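PDB 1ZSW: glyoxalase family protein, which is of uncharacterised function but binds zinc and is probably a metal-dependent enzyme of the vicinal oxygen chelate superfamily. Local coordinates for residues 188-191 and 192-195; 207-211 and 212-216; 259-262 and 263-267; 275-278 and 279-282. One frame throughout, in Å; residues are numbered along the deposited sequence. Where two conformers were deposited one is given.

In the fold
The four contacts follow one another along the chain within a single stretch matching the glyoxalase/dioxygenase superfamily. Contacts 1 and 2 are neighbours, their centres about 10 Å apart: helix 191-201 leads directly into the hairpin 205-209/213-217, and Ala-195 and Leu-191 of the helix pack on Arg-209, Phe-216 and the turn. Both belong with the branched nine-stranded sheet. Contact 3, its centre about 19 Å from that of contact 1, is the end of helix 254-266. Contact 4, about 18 Å from the centre of contact 3, is the edge hairpin of the eight-stranded sheet, whose strands 31-38, 244-251 and 292-300 carry the zinc ligands His-33, His-246 and Glu-294. Contact 4 thus borders the metal, while contact 2 lies on the opposite side of the chain's centre.

Contact 1 of 4, residues 188-191 and 192-195; sequences VRRL and DKMA
Arg-190 and Leu-191 pass their carbonyls into the first turn of helix 191-201, Arg-190 O accepting from Met-194 N at 3.2 Å and more weakly from Lys-193 N, and Leu-191 O from Ala-195 N at 2.9 Å. On the exposed side, Arg-190 grips Asp-192 side-on: NE meets OD1 at 2.9 Å and NH2 meets OD2 at 2.7 Å, each oxygen using its syn lone pair. Guanidinium and carboxylate are nearly coplanar, 19° apart, which lets both bonds run almost straight. Bends at chi2 and chi3 (-73° and -51°) fold the arginine back. Lys-193 CG lies over one face of the guanidinium, so its methylenes rather than its ammonium approach the like charge. Aspartate suits this first turn because its negative charge probably interacts favourably with the helix dipole.

The buried side is apolar. Val-188 CG1 touches Met-194 CE at 4.0 Å, the flexible thioether bending to bring its methyl there, and both side chains, with Leu-191, rest on Val-229. Small Ala-195 lets the helix sit close to Arg-209. With Arg-190 at the N-cap, this is the start of an amphipathic helix entered from a beta strand and packed against its sheet.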
loop_
_atom_site.group_PDB
_atom_site.type_symbol
_atom_site.label_atom_id
_atom_site.label_comp_id
_atom_site.label_asym_id
_atom_site.label_seq_id
_atom_site.Cartn_x
_atom_site.Cartn_y
_atom_site.Cartn_z
ATOM N N VAL A 188 1.802 -4.977 16.297
ATOM C CA VAL A 188 0.917 -6.030 16.747
ATOM C C VAL A 188 1.146 -6.421 18.215
ATOM O O VAL A 188 2.229 -6.175 18.748
ATOM C CB VAL A 188 1.086 -7.330 15.881
ATOM C CG1 VAL A 188 0.629 -7.054 14.433
ATOM C CG2 VAL A 188 2.540 -7.847 15.888
ATOM N N ARG A 189 0.139 -7.033 18.835
ATOM C CA ARG A 189 0.313 -7.629 20.194
ATOM C C ARG A 189 1.110 -8.916 20.160
ATOM O O ARG A 189 1.905 -9.197 21.086
ATOM C CB ARG A 189 -1.048 -7.916 20.826
ATOM C CG ARG A 189 -1.864 -6.672 21.139
ATOM C CD ARG A 189 -1.683 -6.208 22.632
ATOM N NE ARG A 189 -2.582 -5.092 22.947
ATOM C CZ ARG A 189 -3.890 -5.105 22.705
ATOM N NH1 ARG A 189 -4.457 -6.194 22.201
ATOM N NH2 ARG A 189 -4.633 -4.050 22.952
ATOM N N ARG A 190 0.865 -9.721 19.130
ATOM C CA ARG A 190 1.473 -11.056 18.981
ATOM C C ARG A 190 2.334 -11.154 17.731
ATOM O O ARG A 190 1.880 -11.572 16.655
ATOM C CB ARG A 190 0.379 -12.137 18.966
ATOM C CG ARG A 190 -0.416 -12.210 20.250
ATOM C CD ARG A 190 0.399 -12.839 21.381
ATOM N NE ARG A 190 1.018 -14.120 21.018
ATOM C CZ ARG A 190 0.564 -15.326 21.361
ATOM N NH1 ARG A 190 -0.567 -15.453 22.055
ATOM N NH2 ARG A 190 1.224 -16.415 20.964
ATOM N N LEU A 191 3.592 -10.774 17.884
ATOM C CA LEU A 191 4.559 -10.819 16.805
ATOM C C LEU A 191 4.783 -12.241 16.292
ATOM O O LEU A 191 4.922 -12.458 15.087
ATOM C CB LEU A 191 5.867 -10.172 17.302
ATOM C CG LEU A 191 7.038 -10.033 16.329
ATOM C CD1 LEU A 191 7.903 -8.831 16.695
ATOM C CD2 LEU A 191 7.858 -11.323 16.255
ATOM N N ASP A 192 4.770 -13.231 17.195
ATOM C CA ASP A 192 4.929 -14.631 16.768
ATOM C C ASP A 192 3.849 -15.101 15.812
ATOM O O ASP A 192 4.118 -15.810 14.837
ATOM C CB ASP A 192 5.025 -15.577 17.992
ATOM C CG ASP A 192 3.815 -15.489 18.928
ATOM O OD1 ASP A 192 3.147 -14.431 19.007
ATOM O OD2 ASP A 192 3.542 -16.492 19.636
ATOM N N LYS A 193 2.626 -14.677 16.084
ATOM C CA LYS A 193 1.490 -15.088 15.256
ATOM C C LYS A 193 1.600 -14.432 13.889
ATOM O O LYS A 193 1.331 -15.082 12.871
ATOM C CB LYS A 193 0.170 -14.748 15.967
ATOM C CG LYS A 193 -0.023 -15.513 17.298
ATOM C CD LYS A 193 -1.493 -15.533 17.692
ATOM C CE LYS A 193 -1.892 -16.861 18.358
ATOM N NZ LYS A 193 -2.011 -17.992 17.372
ATOM N N MET A 194 2.000 -13.166 13.846
ATOM C CA MET A 194 2.147 -12.478 12.557
ATOM C C MET A 194 3.279 -13.096 11.740
ATOM O O MET A 194 3.136 -13.348 10.535
ATOM C CB MET A 194 2.361 -10.959 12.749
ATOM C CG MET A 194 2.605 -10.191 11.428
ATOM S SD MET A 194 1.222 -10.303 10.258
ATOM C CE MET A 194 0.118 -9.233 11.077
ATOM N N ALA A 195 4.402 -13.370 12.411
ATOM C CA ALA A 195 5.533 -14.023 11.763
ATOM C C ALA A 195 5.143 -15.349 11.148
ATOM O O ALA A 195 5.539 -15.623 10.019
ATOM C CB ALA A 195 6.688 -14.221 12.771
#

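Contact 2 of 4, residues 207-211 and 212-216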
loop_
_atom_site.group_PDB
_atom_site.type_symbol
_atom_site.label_atom_id
_atom_site.label_comp_id
_atom_site.label_asym_id
_atom_site.label_seq_id
_atom_site.Cartn_x
_atom_site.Cartn_y
_atom_site.Cartn_z
ATOM N N VAL A 207 14.143 -11.870 7.653
ATOM C CA VAL A 207 15.441 -11.205 7.566
ATOM C C VAL A 207 16.078 -11.168 8.944
ATOM O O VAL A 207 17.269 -11.475 9.101
ATOM C CB VAL A 207 15.277 -9.781 7.017
ATOM C CG1 VAL A 207 16.584 -8.966 7.154
ATOM C CG2 VAL A 207 14.771 -9.838 5.576
ATOM N N SER A 208 15.282 -10.779 9.932
ATOM C CA SER A 208 15.686 -10.754 11.321
ATOM C C SER A 208 14.470 -10.897 12.219
ATOM O O SER A 208 13.332 -10.707 11.773
ATOM C CB SER A 208 16.414 -9.456 11.606
ATOM O OG SER A 208 15.604 -8.338 11.305
ATOM N N ARG A 209 14.691 -11.260 13.484
ATOM C CA ARG A 209 13.605 -11.345 14.460
ATOM C C ARG A 209 14.089 -11.370 15.881
ATOM O O ARG A 209 14.925 -12.210 16.241
ATOM C CB ARG A 209 12.738 -12.593 14.277
ATOM C CG ARG A 209 11.547 -12.605 15.254
ATOM C CD ARG A 209 11.258 -13.970 15.797
ATOM N NE ARG A 209 10.672 -14.837 14.786
ATOM C CZ ARG A 209 9.475 -15.408 14.877
ATOM N NH1 ARG A 209 8.710 -15.229 15.948
ATOM N NH2 ARG A 209 9.055 -16.182 13.892
ATOM N N ASN A 210 13.527 -10.473 16.686
ATOM C CA ASN A 210 13.650 -10.547 18.135
ATOM C C ASN A 210 12.265 -10.311 18.723
ATOM O O ASN A 210 11.281 -10.238 17.959
ATOM C CB ASN A 210 14.709 -9.566 18.657
ATOM C CG ASN A 210 14.456 -8.155 18.232
ATOM O OD1 ASN A 210 13.438 -7.556 18.586
ATOM N ND2 ASN A 210 15.394 -7.592 17.478
ATOM N N ASP A 211 12.169 -10.196 20.050
ATOM C CA ASP A 211 10.888 -9.999 20.722
ATOM C C ASP A 211 10.209 -8.657 20.426
ATOM O O ASP A 211 8.985 -8.527 20.606
ATOM C CB ASP A 211 11.063 -10.149 22.243
ATOM C CG ASP A 211 11.259 -11.588 22.669
ATOM O OD1 ASP A 211 11.047 -12.497 21.842
ATOM O OD2 ASP A 211 11.622 -11.812 23.847
ATOM N N GLN A 212 10.997 -7.675 19.983
ATOM C CA GLN A 212 10.524 -6.314 19.788
ATOM C C GLN A 212 10.153 -6.056 18.330
ATOM O O GLN A 212 9.219 -5.306 18.046
ATOM C CB GLN A 212 11.595 -5.299 20.223
ATOM C CG GLN A 212 11.825 -5.227 21.755
ATOM C CD GLN A 212 12.617 -6.419 22.293
ATOM O OE1 GLN A 212 13.717 -6.723 21.819
ATOM N NE2 GLN A 212 12.054 -7.102 23.287
ATOM N N GLU A 213 10.911 -6.648 17.422
ATOM C CA GLU A 213 10.742 -6.354 15.965
ATOM C C GLU A 213 11.243 -7.460 15.083
ATOM O O GLU A 213 12.234 -8.127 15.385
ATOM C CB GLU A 213 11.492 -5.074 15.609
ATOM C CG GLU A 213 11.303 -4.672 14.120
ATOM C CD GLU A 213 11.945 -3.363 13.797
ATOM O OE1 GLU A 213 11.368 -2.321 14.172
ATOM O OE2 GLU A 213 13.028 -3.379 13.169
ATOM N N ALA A 214 10.585 -7.680 13.949
ATOM C CA ALA A 214 11.066 -8.681 13.028
ATOM C C ALA A 214 10.871 -8.068 11.642
ATOM O O ALA A 214 10.026 -7.165 11.471
ATOM C CB ALA A 214 10.315 -9.987 13.182
ATOM N N ILE A 215 11.671 -8.503 10.683
ATOM C CA ILE A 215 11.613 -7.929 9.321
ATOM C C ILE A 215 11.505 -9.065 8.347
ATOM O O ILE A 215 12.220 -10.048 8.467
ATOM C CB ILE A 215 12.823 -7.003 9.021
ATOM C CG1 ILE A 215 12.803 -5.788 9.968
ATOM C CG2 ILE A 215 12.818 -6.582 7.544
ATOM C CD1 ILE A 215 13.912 -4.726 9.635
ATOM N N PHE A 216 10.566 -8.976 7.375
ATOM C CA PHE A 216 10.300 -10.049 6.447
ATOM C C PHE A 216 10.285 -9.460 5.062
ATOM O O PHE A 216 9.915 -8.274 4.890
ATOM C CB PHE A 216 8.899 -10.671 6.708
ATOM C CG PHE A 216 8.760 -11.225 8.088
ATOM C CD1 PHE A 216 9.100 -12.555 8.355
ATOM C CD2 PHE A 216 8.330 -10.406 9.134
ATOM C CE1 PHE A 216 9.024 -13.051 9.686
ATOM C CE2 PHE A 216 8.224 -10.916 10.457
ATOM C CZ PHE A 216 8.567 -12.226 10.710
HETATM O O HOH W 1 14.516 -7.909 13.782
#
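Gln-212, Ile-215 and Val-207 give up most surface in this hairpin, whose strands 207-209 and 213-216 run antiparallel, 160° apart. Ile-215 hydrogen-bonds through both its N and its O: N donates to Ser-208 O at 3.0 Å, while O accepts from Val-207 N at 2.8 Å and, weakly, from Ser-208 N at 3.5 Å, a classic beta bulge. Beta-branched Ile-215 suits the extended chain, and its CG2 meets Val-207 CB at 4.1 Å. Ser-208 OG shares a water with Glu-213 O.

At the turn, Gln-212 N reaches Asn-210 OD1 at 2.8 Å, in the carbonyl plane, and Glu-213 N comes to the same oxygen at 2.9 Å from above that plane. Asn-210 CG stands between its own N and carbonyl carbon (chi1 55°), which turns the amide inward over the bend. The bond from Gln-212 N makes this an Asx turn, while that from Asn-210 N to Glu-213 O, 3.0 Å, closes the hairpin loop. On the face opposite Ser-208 and Ile-215, Arg-209 CG packs on Ala-214 CB at 3.6 Å. Asparagine supplies a neutral acceptor for two successive amides, so the reversal is held by its side chain as well as by backbone pairing.

Contact 3 of 4, residues 259-262 and 263-267; sequences YWEE and QVKQR
Tyr-259 and Gln-263 sit one turn apart on the last turns of an alpha-helix, 254-266, whose regular i to i+4 bonds include Gln-263 N to Tyr-259 O. The pair makes the main nonpolar contact. Gln-263 CG lies 3.8 Å from the centroid of the Tyr-259 ring in a CH-pi contact, and the amide beyond it turns nearly parallel to the ring, 14° between planes. Tyrosine, with CG trans to its N (chi1 165°), carries its ring forward to this spot, and its OH is hydrogen-bonded to Met-25 N. Buried Trp-260 has CE3 4.0 Å from the same Gln-263 CG, while its indole meets Phe-202, just past the end of helix 191-201. Val-264 faces inward to Phe-285 of strand 280-286.

Polar contacts lie on the outer side. Glu-261 and Lys-265 run side by side; OE2 and NZ are 4.3 Å apart, too far for a salt bridge, but a water links them, donating to OE2 and accepting from NZ. Glu-261 OE2 is also hydrogen-bonded to Ser-271 OG, which helps fix the carboxylate. One turn along the helix, Gln-266 NE2 reaches back to Glu-262 OE2 at 2.7 Å, meeting the oxygen from 58° above the carboxylate plane.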
loop_
_atom_site.group_PDB
_atom_site.type_symbol
_atom_site.label_atom_id
_atom_site.label_comp_id
_atom_site.label_asym_id
_atom_site.label_seq_id
_atom_site.Cartn_x
_atom_site.Cartn_y
_atom_site.Cartn_z
ATOM N N TYR A 259 -5.622 -20.074 -5.387
ATOM C CA TYR A 259 -4.714 -20.849 -4.569
ATOM C C TYR A 259 -4.581 -20.246 -3.176
ATOM O O TYR A 259 -4.723 -20.940 -2.174
ATOM C CB TYR A 259 -3.345 -20.969 -5.239
ATOM C CG TYR A 259 -2.277 -21.455 -4.284
ATOM C CD1 TYR A 259 -1.450 -20.543 -3.621
ATOM C CD2 TYR A 259 -2.102 -22.815 -4.022
ATOM C CE1 TYR A 259 -0.476 -20.941 -2.717
ATOM C CE2 TYR A 259 -1.109 -23.245 -3.101
ATOM C CZ TYR A 259 -0.285 -22.303 -2.468
ATOM O OH TYR A 259 0.689 -22.695 -1.556
ATOM N N TRP A 260 -4.379 -18.928 -3.118
ATOM C CA TRP A 260 -4.220 -18.261 -1.830
ATOM C C TRP A 260 -5.497 -18.246 -1.016
ATOM O O TRP A 260 -5.435 -18.358 0.187
ATOM C CB TRP A 260 -3.648 -16.844 -2.006
ATOM C CG TRP A 260 -2.200 -16.860 -2.444
ATOM C CD1 TRP A 260 -1.700 -16.414 -3.620
ATOM C CD2 TRP A 260 -1.092 -17.416 -1.712
ATOM N NE1 TRP A 260 -0.328 -16.632 -3.673
ATOM C CE2 TRP A 260 0.066 -17.251 -2.517
ATOM C CE3 TRP A 260 -0.975 -18.072 -0.490
ATOM C CZ2 TRP A 260 1.340 -17.689 -2.106
ATOM C CZ3 TRP A 260 0.305 -18.496 -0.062
ATOM C CH2 TRP A 260 1.437 -18.318 -0.900
ATOM N N GLU A 261 -6.643 -18.138 -1.684
ATOM C CA GLU A 261 -7.903 -18.240 -0.968
ATOM C C GLU A 261 -7.998 -19.557 -0.240
ATOM O O GLU A 261 -8.344 -19.600 0.923
ATOM C CB GLU A 261 -9.112 -18.073 -1.858
ATOM C CG GLU A 261 -10.355 -18.139 -0.989
ATOM C CD GLU A 261 -11.590 -17.665 -1.685
ATOM O OE1 GLU A 261 -11.740 -17.932 -2.895
ATOM O OE2 GLU A 261 -12.394 -17.007 -0.997
ATOM N N GLU A 262 -7.646 -20.640 -0.935
ATOM C CA GLU A 262 -7.592 -21.950 -0.293
ATOM C C GLU A 262 -6.619 -22.024 0.891
ATOM O O GLU A 262 -6.958 -22.536 1.956
ATOM C CB GLU A 262 -7.236 -22.995 -1.334
ATOM C CG GLU A 262 -7.186 -24.389 -0.792
ATOM C CD GLU A 262 -8.557 -25.010 -0.546
ATOM O OE1 GLU A 262 -9.601 -24.323 -0.759
ATOM O OE2 GLU A 262 -8.568 -26.210 -0.141
ATOM N N GLN A 263 -5.404 -21.505 0.732
ATOM C CA GLN A 263 -4.461 -21.492 1.850
ATOM C C GLN A 263 -4.932 -20.749 3.093
ATOM O O GLN A 263 -4.737 -21.200 4.230
ATOM C CB GLN A 263 -3.097 -20.936 1.386
ATOM C CG GLN A 263 -2.504 -21.714 0.218
ATOM C CD GLN A 263 -2.327 -23.198 0.547
ATOM O OE1 GLN A 263 -2.846 -24.073 -0.149
ATOM N NE2 GLN A 263 -1.597 -23.477 1.607
ATOM N N VAL A 264 -5.558 -19.599 2.867
ATOM C CA VAL A 264 -6.090 -18.771 3.933
ATOM C C VAL A 264 -7.193 -19.500 4.695
ATOM O O VAL A 264 -7.191 -19.522 5.918
ATOM C CB VAL A 264 -6.574 -17.443 3.338
ATOM C CG1 VAL A 264 -7.466 -16.681 4.285
ATOM C CG2 VAL A 264 -5.313 -16.648 2.901
ATOM N N LYS A 265 -8.079 -20.139 3.955
ATOM C CA LYS A 265 -9.184 -20.903 4.552
ATOM C C LYS A 265 -8.661 -22.073 5.395
ATOM O O LYS A 265 -9.164 -22.355 6.489
ATOM C CB LYS A 265 -10.091 -21.440 3.446
ATOM C CG LYS A 265 -11.031 -20.424 2.838
ATOM C CD LYS A 265 -12.128 -21.131 2.036
ATOM C CE LYS A 265 -13.090 -20.116 1.478
ATOM N NZ LYS A 265 -14.048 -20.698 0.488
ATOM N N GLN A 266 -7.633 -22.758 4.896
ATOM C CA GLN A 266 -7.064 -23.906 5.620
ATOM C C GLN A 266 -6.468 -23.506 6.941
ATOM O O GLN A 266 -6.412 -24.310 7.859
ATOM C CB GLN A 266 -6.009 -24.660 4.791
ATOM C CG GLN A 266 -6.520 -25.230 3.460
ATOM C CD GLN A 266 -7.609 -26.307 3.584
ATOM O OE1 GLN A 266 -8.006 -26.716 4.681
ATOM N NE2 GLN A 266 -8.099 -26.764 2.421
ATOM N N ARG A 267 -6.023 -22.252 7.064
ATOM C CA ARG A 267 -5.445 -21.783 8.325
ATOM C C ARG A 267 -6.509 -21.130 9.242
ATOM O O ARG A 267 -6.205 -20.620 10.327
ATOM C CB ARG A 267 -4.263 -20.833 8.058
ATOM C CG ARG A 267 -3.266 -21.264 6.940
ATOM C CD ARG A 267 -2.554 -22.564 7.201
ATOM N NE ARG A 267 -1.288 -22.702 6.474
ATOM C CZ ARG A 267 -1.174 -22.889 5.157
ATOM N NH1 ARG A 267 -2.248 -22.916 4.372
ATOM N NH2 ARG A 267 0.031 -23.045 4.619
HETATM O O HOH W 2 -14.786 -17.844 -0.326
#

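Contact 4 of 4, residues 275-278 and 279-282; sequences IDRF and YFKS
Arg-277 and Phe-280 face each other across a tight reversal, where Arg-277 CB makes an off-centre CH-pi contact, 4.2 Å from the centroid of the Phe-280 ring. The phenylalanine has CG lodged between its own N and carbonyl carbon (chi1 49°), and this brings the ring back beside the arginine's first carbons. Beyond CB the arginine bends at chi2 (-56°) and leads its guanidinium away to Asp-64 and Tyr-284, so its aliphatic root packs while its charge is paired at a distance. Next in the turn, the edge of the Phe-278 ring points at the face of Tyr-279 in an offset edge-to-face pair, centroids 5.3 Å apart and planes at 72°; the nearest carbons are Phe-278 CD2 and Tyr-279 CE2, at 3.5 Å.

These side chains crown a beta hairpin in which two bonds pair the strands, Ile-275 N to Ser-282 O at 2.7 Å and Ser-282 N to Ile-275 O at 3.0 Å. Arg-277 N then donates to Phe-280 O at 2.8 Å. Phe-278, with positive phi, centres a classic gamma turn closed weakly by Tyr-279 N and Arg-277 O. An Asx turn overlaps it: Asp-276, its CG trans to its N, offers OD1 to Phe-278 N at 2.8 Å.

On the same face, Lys-281 carries its ammonium to Asp-254. The ring of Phe-280 meets those of His-32 and His-33, and its nearest atom is about 5 Å from the zinc ion. Small Ser-282 fits beside Arg-277 CG, its OG hydrogen-bonded to OE2 of the zinc ligand Glu-294 as a second-shell partner.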
loop_
_atom_site.group_PDB
_atom_site.type_symbol
_atom_site.label_atom_id
_atom_site.label_comp_id
_atom_site.label_asym_id
_atom_site.label_seq_id
_atom_site.Cartn_x
_atom_site.Cartn_y
_atom_site.Cartn_z
ATOM N N ILE A 275 -13.575 -10.978 -4.941
ATOM C CA ILE A 275 -14.433 -9.888 -5.425
ATOM C C ILE A 275 -13.762 -9.198 -6.622
ATOM O O ILE A 275 -12.572 -8.901 -6.594
ATOM C CB ILE A 275 -14.633 -8.847 -4.315
ATOM C CG1 ILE A 275 -15.303 -9.466 -3.073
ATOM C CG2 ILE A 275 -15.431 -7.629 -4.845
ATOM C CD1 ILE A 275 -15.056 -8.687 -1.781
ATOM N N ASP A 276 -14.514 -8.966 -7.690
ATOM C CA ASP A 276 -13.993 -8.242 -8.830
ATOM C C ASP A 276 -14.066 -6.742 -8.568
ATOM O O ASP A 276 -15.156 -6.161 -8.398
ATOM C CB ASP A 276 -14.745 -8.631 -10.105
ATOM C CG ASP A 276 -14.073 -8.106 -11.342
ATOM O OD1 ASP A 276 -13.137 -7.281 -11.215
ATOM O OD2 ASP A 276 -14.484 -8.508 -12.453
ATOM N N ARG A 277 -12.881 -6.127 -8.468
ATOM C CA ARG A 277 -12.761 -4.708 -8.186
ATOM C C ARG A 277 -12.531 -3.925 -9.477
ATOM O O ARG A 277 -12.194 -2.733 -9.431
ATOM C CB ARG A 277 -11.633 -4.459 -7.171
ATOM C CG ARG A 277 -11.915 -4.982 -5.747
ATOM C CD ARG A 277 -13.204 -4.422 -5.159
ATOM N NE ARG A 277 -13.244 -4.462 -3.689
ATOM C CZ ARG A 277 -14.348 -4.244 -2.971
ATOM N NH1 ARG A 277 -15.519 -4.036 -3.591
ATOM N NH2 ARG A 277 -14.304 -4.283 -1.639
ATOM N N PHE A 278 -12.771 -4.598 -10.603
ATOM C CA PHE A 278 -12.618 -4.064 -11.957
ATOM C C PHE A 278 -11.158 -3.923 -12.389
ATOM O O PHE A 278 -10.724 -4.570 -13.349
ATOM C CB PHE A 278 -13.429 -2.767 -12.167
ATOM C CG PHE A 278 -13.596 -2.385 -13.615
ATOM C CD1 PHE A 278 -14.270 -3.218 -14.498
ATOM C CD2 PHE A 278 -13.095 -1.181 -14.083
ATOM C CE1 PHE A 278 -14.426 -2.866 -15.834
ATOM C CE2 PHE A 278 -13.254 -0.819 -15.418
ATOM C CZ PHE A 278 -13.915 -1.666 -16.291
ATOM N N TYR A 279 -10.397 -3.121 -11.649
ATOM C CA TYR A 279 -8.996 -2.898 -11.963
ATOM C C TYR A 279 -8.129 -4.091 -11.536
ATOM O O TYR A 279 -6.968 -4.184 -11.938
ATOM C CB TYR A 279 -8.533 -1.623 -11.289
ATOM C CG TYR A 279 -9.508 -0.479 -11.534
ATOM C CD1 TYR A 279 -10.207 0.097 -10.474
ATOM C CD2 TYR A 279 -9.750 -0.007 -12.835
ATOM C CE1 TYR A 279 -11.100 1.145 -10.687
ATOM C CE2 TYR A 279 -10.644 1.030 -13.060
ATOM C CZ TYR A 279 -11.317 1.603 -11.983
ATOM O OH TYR A 279 -12.224 2.633 -12.189
ATOM N N PHE A 280 -8.716 -4.987 -10.737
ATOM C CA PHE A 280 -8.094 -6.242 -10.311
ATOM C C PHE A 280 -9.153 -7.082 -9.608
ATOM O O PHE A 280 -10.226 -6.553 -9.235
ATOM C CB PHE A 280 -6.898 -5.963 -9.348
ATOM C CG PHE A 280 -7.222 -4.993 -8.212
ATOM C CD1 PHE A 280 -7.854 -5.443 -7.034
ATOM C CD2 PHE A 280 -6.860 -3.637 -8.311
ATOM C CE1 PHE A 280 -8.135 -4.547 -5.963
ATOM C CE2 PHE A 280 -7.156 -2.727 -7.240
ATOM C CZ PHE A 280 -7.797 -3.218 -6.071
ATOM N N LYS A 281 -8.867 -8.370 -9.386
ATOM C CA LYS A 281 -9.690 -9.170 -8.489
ATOM C C LYS A 281 -8.928 -9.362 -7.168
ATOM O O LYS A 281 -7.683 -9.386 -7.152
ATOM C CB LYS A 281 -10.060 -10.525 -9.091
ATOM C CG LYS A 281 -10.791 -10.454 -10.452
ATOM C CD LYS A 281 -11.461 -11.836 -10.638
ATOM C CE LYS A 281 -12.152 -12.015 -12.004
ATOM N NZ LYS A 281 -11.210 -11.831 -13.114
ATOM N N SER A 282 -9.660 -9.464 -6.082
ATOM C CA SER A 282 -9.002 -9.594 -4.786
ATOM C C SER A 282 -9.838 -10.328 -3.764
ATOM O O SER A 282 -11.064 -10.530 -3.967
ATOM C CB SER A 282 -8.640 -8.223 -4.304
ATOM O OG SER A 282 -9.772 -7.527 -3.846
#